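Local coordinates for protein acetyltransferase Atu2258 (Agrobacterium tumefaciens str. C58, PDB 2G3A) that transfers an acetyl group from acetyl-CoA to acceptors, with a preference for glucosamine 6-phosphate or dopamine, at residues A[43-55]-A[65-77]. Numbering follows the deposited sequence.
Sequences RFGESDKRDLNIT and GGLVGHTARGWLY
Arg73 packs along Ser47 and reaches the backbone carbonyls of Phe44 and Gly45 at the end of helix 26-44, while Leu52 and Leu67 lie on one face of the beta hairpin 50-57/63-72. This hairpin belongs to the central sheet of the GNAT fold. Its strands are antiparallel, and the hydrogen-bonded pairs are Arg50 with Thr71, Leu52 with Gly69 and Ile54 with Leu67.

Arg73 sits in the type I' turn from Ala72 to Trp75, which joins strand 63-72 to strand 75-82. Arg73 N donates to Ser47 O at 2.8 Å. The side chain runs extended from CG to NE, then a turn about CD-NE (chi4 -75°) swings the guanidinium out of line with the chain. Arg73 NH2 donates to Gly45 O at 2.9 Å. Arg73 NH1 donates to Phe44 O at 3.0 Å, from well above the carbonyl plane. Ser47 CB lies over one guanidinium face and Phe44 CB over the opposite one, so the group is held between them. Arg73 NH1 also bonds Ser141 OG of the second subunit. The turn is thereby tied to both the helix end and the dimer partner.

On the Leu52 face, Leu52 CD1 meets Leu76 CD1 at 3.9 Å, and the two side chains cross at about a right angle. Leu52 CD2 lies 4.4 Å from Leu67 CD2. Leu67 CG is anti to the backbone N (chi1 179°), and Leu67 CD2 lies 3.8 Å from Leu52 O. Helix 92-106 covers this face through Glu103 on Leu52 and Leu96 and Met99 on Ile54. At the outer edge, residues 53-55 pair antiparallel with a strand of the second subunit, which continues the sheet.

Lys49 and His70 meet nearer the turn. Lys49 CE stands 3.9 Å from the centroid of the His70 imidazole, almost on the ring normal, in a CH-pi contact; Tyr77 CB lies over the opposite face, toward the rim.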
loop_
_atom_site.group_PDB
_atom_site.type_symbol
_atom_site.label_atom_id
_atom_site.label_comp_id
_atom_site.label_asym_id
_atom_site.label_seq_id
_atom_site.Cartn_x
_atom_site.Cartn_y
_atom_site.Cartn_z
ATOM N N ARG A 43 9.636 9.753 15.987
ATOM C CA ARG A 43 8.695 9.221 16.966
ATOM C C ARG A 43 8.799 7.700 17.186
ATOM O O ARG A 43 8.673 7.213 18.316
ATOM C CB ARG A 43 7.270 9.594 16.556
ATOM C CG ARG A 43 6.225 9.034 17.476
ATOM C CD ARG A 43 4.865 9.661 17.273
ATOM N NE ARG A 43 3.931 9.044 18.215
ATOM C CZ ARG A 43 2.670 9.408 18.393
ATOM N NH1 ARG A 43 2.151 10.428 17.711
ATOM N NH2 ARG A 43 1.932 8.762 19.285
ATOM N N PHE A 44 9.010 6.955 16.108
ATOM C CA PHE A 44 8.918 5.498 16.164
ATOM C C PHE A 44 10.273 4.810 15.910
ATOM O O PHE A 44 10.353 3.578 15.881
ATOM C CB PHE A 44 7.852 4.986 15.166
ATOM C CG PHE A 44 6.479 5.596 15.350
ATOM C CD1 PHE A 44 5.700 5.285 16.461
ATOM C CD2 PHE A 44 5.950 6.446 14.387
ATOM C CE1 PHE A 44 4.427 5.841 16.626
ATOM C CE2 PHE A 44 4.678 7.001 14.533
ATOM C CZ PHE A 44 3.915 6.706 15.653
ATOM N N GLY A 45 11.323 5.601 15.707
ATOM C CA GLY A 45 12.679 5.070 15.469
ATOM C C GLY A 45 12.897 4.592 14.038
ATOM O O GLY A 45 12.011 4.718 13.198
ATOM N N GLU A 46 14.073 4.021 13.769
ATOM C CA GLU A 46 14.445 3.570 12.421
ATOM C C GLU A 46 13.479 2.529 11.855
ATOM O O GLU A 46 13.056 1.604 12.560
ATOM C CB GLU A 46 15.883 3.021 12.390
ATOM C CG GLU A 46 16.981 4.077 12.518
ATOM C CD GLU A 46 18.398 3.480 12.518
ATOM O OE1 GLU A 46 18.625 2.410 11.900
ATOM O OE2 GLU A 46 19.297 4.095 13.139
ATOM N N SER A 47 13.120 2.685 10.586
ATOM C CA SER A 47 12.246 1.697 9.937
ATOM C C SER A 47 13.032 0.505 9.392
ATOM O O SER A 47 12.480 -0.597 9.246
ATOM C CB SER A 47 11.432 2.339 8.825
ATOM O OG SER A 47 12.261 2.609 7.720
ATOM N N ASP A 48 14.312 0.737 9.091
ATOM C CA ASP A 48 15.166 -0.217 8.377
ATOM C C ASP A 48 14.539 -0.705 7.069
ATOM O O ASP A 48 14.707 -1.868 6.704
ATOM C CB ASP A 48 15.520 -1.419 9.257
ATOM C CG ASP A 48 16.428 -1.051 10.416
ATOM O OD1 ASP A 48 17.407 -0.301 10.212
ATOM O OD2 ASP A 48 16.161 -1.532 11.531
ATOM N N LYS A 49 13.820 0.181 6.377
ATOM C CA LYS A 49 13.208 -0.163 5.087
ATOM C C LYS A 49 14.238 -0.586 4.055
ATOM O O LYS A 49 15.189 0.147 3.761
ATOM C CB LYS A 49 12.375 0.982 4.524
ATOM C CG LYS A 49 11.557 0.553 3.304
ATOM C CD LYS A 49 10.625 1.653 2.856
ATOM C CE LYS A 49 9.847 1.241 1.627
ATOM N NZ LYS A 49 8.707 2.187 1.422
ATOM N N ARG A 50 14.017 -1.765 3.488
ATOM C CA ARG A 50 14.952 -2.369 2.563
ATOM C C ARG A 50 14.187 -3.161 1.519
ATOM O O ARG A 50 13.402 -4.050 1.850
ATOM C CB ARG A 50 15.917 -3.273 3.326
ATOM C CG ARG A 50 17.018 -3.895 2.493
ATOM C CD ARG A 50 17.913 -4.720 3.402
ATOM N NE ARG A 50 18.905 -5.504 2.676
ATOM C CZ ARG A 50 19.557 -6.545 3.187
ATOM N NH1 ARG A 50 19.324 -6.944 4.431
ATOM N NH2 ARG A 50 20.450 -7.187 2.453
ATOM N N ASP A 51 14.412 -2.834 0.253
ATOM C CA ASP A 51 13.705 -3.505 -0.834
ATOM C C ASP A 51 13.971 -5.005 -0.844
ATOM O O ASP A 51 15.016 -5.471 -0.384
ATOM C CB ASP A 51 14.110 -2.902 -2.176
ATOM C CG ASP A 51 13.703 -1.448 -2.298
ATOM O OD1 ASP A 51 12.531 -1.128 -2.001
ATOM O OD2 ASP A 51 14.556 -0.622 -2.674
ATOM N N LEU A 52 13.004 -5.753 -1.365
ATOM C CA LEU A 52 13.140 -7.188 -1.539
ATOM C C LEU A 52 12.392 -7.573 -2.821
ATOM O O LEU A 52 11.154 -7.655 -2.840
ATOM C CB LEU A 52 12.589 -7.947 -0.307
ATOM C CG LEU A 52 12.985 -9.427 -0.159
ATOM C CD1 LEU A 52 12.629 -9.966 1.224
ATOM C CD2 LEU A 52 12.366 -10.313 -1.278
ATOM N N ASN A 53 13.148 -7.786 -3.897
ATOM C CA ASN A 53 12.565 -8.166 -5.176
ATOM C C ASN A 53 13.116 -9.504 -5.656
ATOM O O ASN A 53 14.259 -9.867 -5.361
ATOM C CB ASN A 53 12.859 -7.110 -6.243
ATOM C CG ASN A 53 12.383 -5.719 -5.857
ATOM O OD1 ASN A 53 11.325 -5.547 -5.246
ATOM N ND2 ASN A 53 13.162 -4.714 -6.238
ATOM N N ILE A 54 12.292 -10.234 -6.396
ATOM C CA ILE A 54 12.723 -11.444 -7.058
ATOM C C ILE A 54 12.225 -11.321 -8.483
ATOM O O ILE A 54 11.016 -11.209 -8.724
ATOM C CB ILE A 54 12.162 -12.711 -6.406
ATOM C CG1 ILE A 54 12.658 -12.833 -4.965
ATOM C CG2 ILE A 54 12.562 -13.958 -7.216
ATOM C CD1 ILE A 54 11.677 -13.483 -4.049
ATOM N N THR A 55 13.162 -11.313 -9.425
ATOM C CA THR A 55 12.802 -11.278 -10.826
ATOM C C THR A 55 12.951 -12.662 -11.429
ATOM O O THR A 55 13.890 -13.395 -11.121
ATOM C CB THR A 55 13.630 -10.251 -11.630
ATOM O OG1 THR A 55 15.013 -10.361 -11.273
ATOM C CG2 THR A 55 13.147 -8.829 -11.340
ATOM N N GLY A 65 8.387 -11.721 -14.911
ATOM C CA GLY A 65 7.504 -11.783 -13.747
ATOM C C GLY A 65 8.321 -11.706 -12.467
ATOM O O GLY A 65 9.512 -11.371 -12.503
ATOM N N GLY A 66 7.687 -12.025 -11.345
ATOM C CA GLY A 66 8.377 -12.029 -10.060
ATOM C C GLY A 66 7.594 -11.419 -8.917
ATOM O O GLY A 66 6.374 -11.337 -8.965
ATOM N N LEU A 67 8.331 -10.975 -7.901
ATOM C CA LEU A 67 7.776 -10.451 -6.679
ATOM C C LEU A 67 8.474 -9.133 -6.348
ATOM O O LEU A 67 9.706 -9.011 -6.481
ATOM C CB LEU A 67 7.928 -11.491 -5.548
ATOM C CG LEU A 67 7.437 -11.170 -4.137
ATOM C CD1 LEU A 67 7.103 -12.461 -3.377
ATOM C CD2 LEU A 67 8.422 -10.283 -3.330
ATOM N N VAL A 68 7.671 -8.147 -5.959
ATOM C CA VAL A 68 8.169 -6.846 -5.499
ATOM C C VAL A 68 7.684 -6.629 -4.076
ATOM O O VAL A 68 6.482 -6.731 -3.795
ATOM C CB VAL A 68 7.685 -5.691 -6.413
ATOM C CG1 VAL A 68 8.180 -4.316 -5.894
ATOM C CG2 VAL A 68 8.161 -5.905 -7.846
ATOM N N GLY A 69 8.609 -6.353 -3.167
ATOM C CA GLY A 69 8.215 -6.046 -1.797
ATOM C C GLY A 69 9.291 -5.346 -1.015
ATOM O O GLY A 69 10.219 -4.783 -1.584
ATOM N N HIS A 70 9.166 -5.368 0.305
ATOM C CA HIS A 70 10.197 -4.776 1.160
ATOM C C HIS A 70 10.023 -5.233 2.595
ATOM O O HIS A 70 8.948 -5.673 2.992
ATOM C CB HIS A 70 10.172 -3.241 1.101
ATOM C CG HIS A 70 8.940 -2.630 1.695
ATOM N ND1 HIS A 70 7.846 -2.275 0.936
ATOM C CD2 HIS A 70 8.637 -2.295 2.971
ATOM C CE1 HIS A 70 6.918 -1.758 1.720
ATOM N NE2 HIS A 70 7.374 -1.760 2.961
ATOM N N THR A 71 11.090 -5.116 3.375
ATOM C CA THR A 71 10.982 -5.351 4.802
ATOM C C THR A 71 11.150 -4.020 5.530
ATOM O O THR A 71 11.975 -3.197 5.136
ATOM C CB THR A 71 12.028 -6.360 5.283
ATOM O OG1 THR A 71 13.330 -5.885 4.925
ATOM C CG2 THR A 71 11.786 -7.721 4.616
ATOM N N ALA A 72 10.342 -3.809 6.569
ATOM C CA ALA A 72 10.435 -2.617 7.423
ATOM C C ALA A 72 9.839 -2.940 8.782
ATOM O O ALA A 72 8.798 -3.612 8.858
ATOM C CB ALA A 72 9.682 -1.455 6.788
ATOM N N ARG A 73 10.485 -2.474 9.850
ATOM C CA ARG A 73 9.934 -2.623 11.212
ATOM C C ARG A 73 9.568 -4.084 11.541
ATOM O O ARG A 73 8.561 -4.372 12.206
ATOM C CB ARG A 73 8.746 -1.669 11.412
ATOM C CG ARG A 73 9.147 -0.208 11.213
ATOM C CD ARG A 73 8.017 0.782 11.457
ATOM N NE ARG A 73 8.466 2.161 11.246
ATOM C CZ ARG A 73 9.228 2.842 12.097
ATOM N NH1 ARG A 73 9.658 2.278 13.226
ATOM N NH2 ARG A 73 9.588 4.083 11.803
ATOM N N GLY A 74 10.401 -4.998 11.054
ATOM C CA GLY A 74 10.310 -6.413 11.405
ATOM C C GLY A 74 9.385 -7.248 10.546
ATOM O O GLY A 74 9.219 -8.434 10.810
ATOM N N TRP A 75 8.781 -6.636 9.524
ATOM C CA TRP A 75 7.789 -7.326 8.690
ATOM C C TRP A 75 8.080 -7.208 7.211
ATOM O O TRP A 75 8.489 -6.146 6.732
ATOM C CB TRP A 75 6.369 -6.809 8.977
ATOM C CG TRP A 75 5.836 -7.303 10.311
ATOM C CD1 TRP A 75 6.197 -6.865 11.559
ATOM C CD2 TRP A 75 4.879 -8.347 10.511
ATOM N NE1 TRP A 75 5.515 -7.579 12.527
ATOM C CE2 TRP A 75 4.687 -8.479 11.908
ATOM C CE3 TRP A 75 4.133 -9.158 9.644
ATOM C CZ2 TRP A 75 3.788 -9.407 12.459
ATOM C CZ3 TRP A 75 3.234 -10.069 10.189
ATOM C CH2 TRP A 75 3.079 -10.195 11.583
ATOM N N LEU A 76 7.883 -8.326 6.506
ATOM C CA LEU A 76 7.869 -8.364 5.046
ATOM C C LEU A 76 6.495 -7.976 4.493
ATOM O O LEU A 76 5.467 -8.510 4.924
ATOM C CB LEU A 76 8.228 -9.771 4.546
ATOM C CG LEU A 76 7.970 -10.071 3.064
ATOM C CD1 LEU A 76 8.865 -9.259 2.137
ATOM C CD2 LEU A 76 8.111 -11.581 2.771
ATOM N N TYR A 77 6.486 -7.016 3.573
ATOM C CA TYR A 77 5.280 -6.688 2.802
ATOM C C TYR A 77 5.543 -7.108 1.363
ATOM O O TYR A 77 6.540 -6.683 0.755
ATOM C CB TYR A 77 4.920 -5.190 2.857
ATOM C CG TYR A 77 3.693 -4.860 1.987
ATOM C CD1 TYR A 77 2.508 -5.562 2.151
ATOM C CD2 TYR A 77 3.751 -3.887 0.962
ATOM C CE1 TYR A 77 1.379 -5.298 1.353
ATOM C CE2 TYR A 77 2.614 -3.619 0.144
ATOM C CZ TYR A 77 1.437 -4.337 0.353
ATOM O OH TYR A 77 0.292 -4.107 -0.412
HETATM O O HOH W 1 14.361 -4.484 7.035
#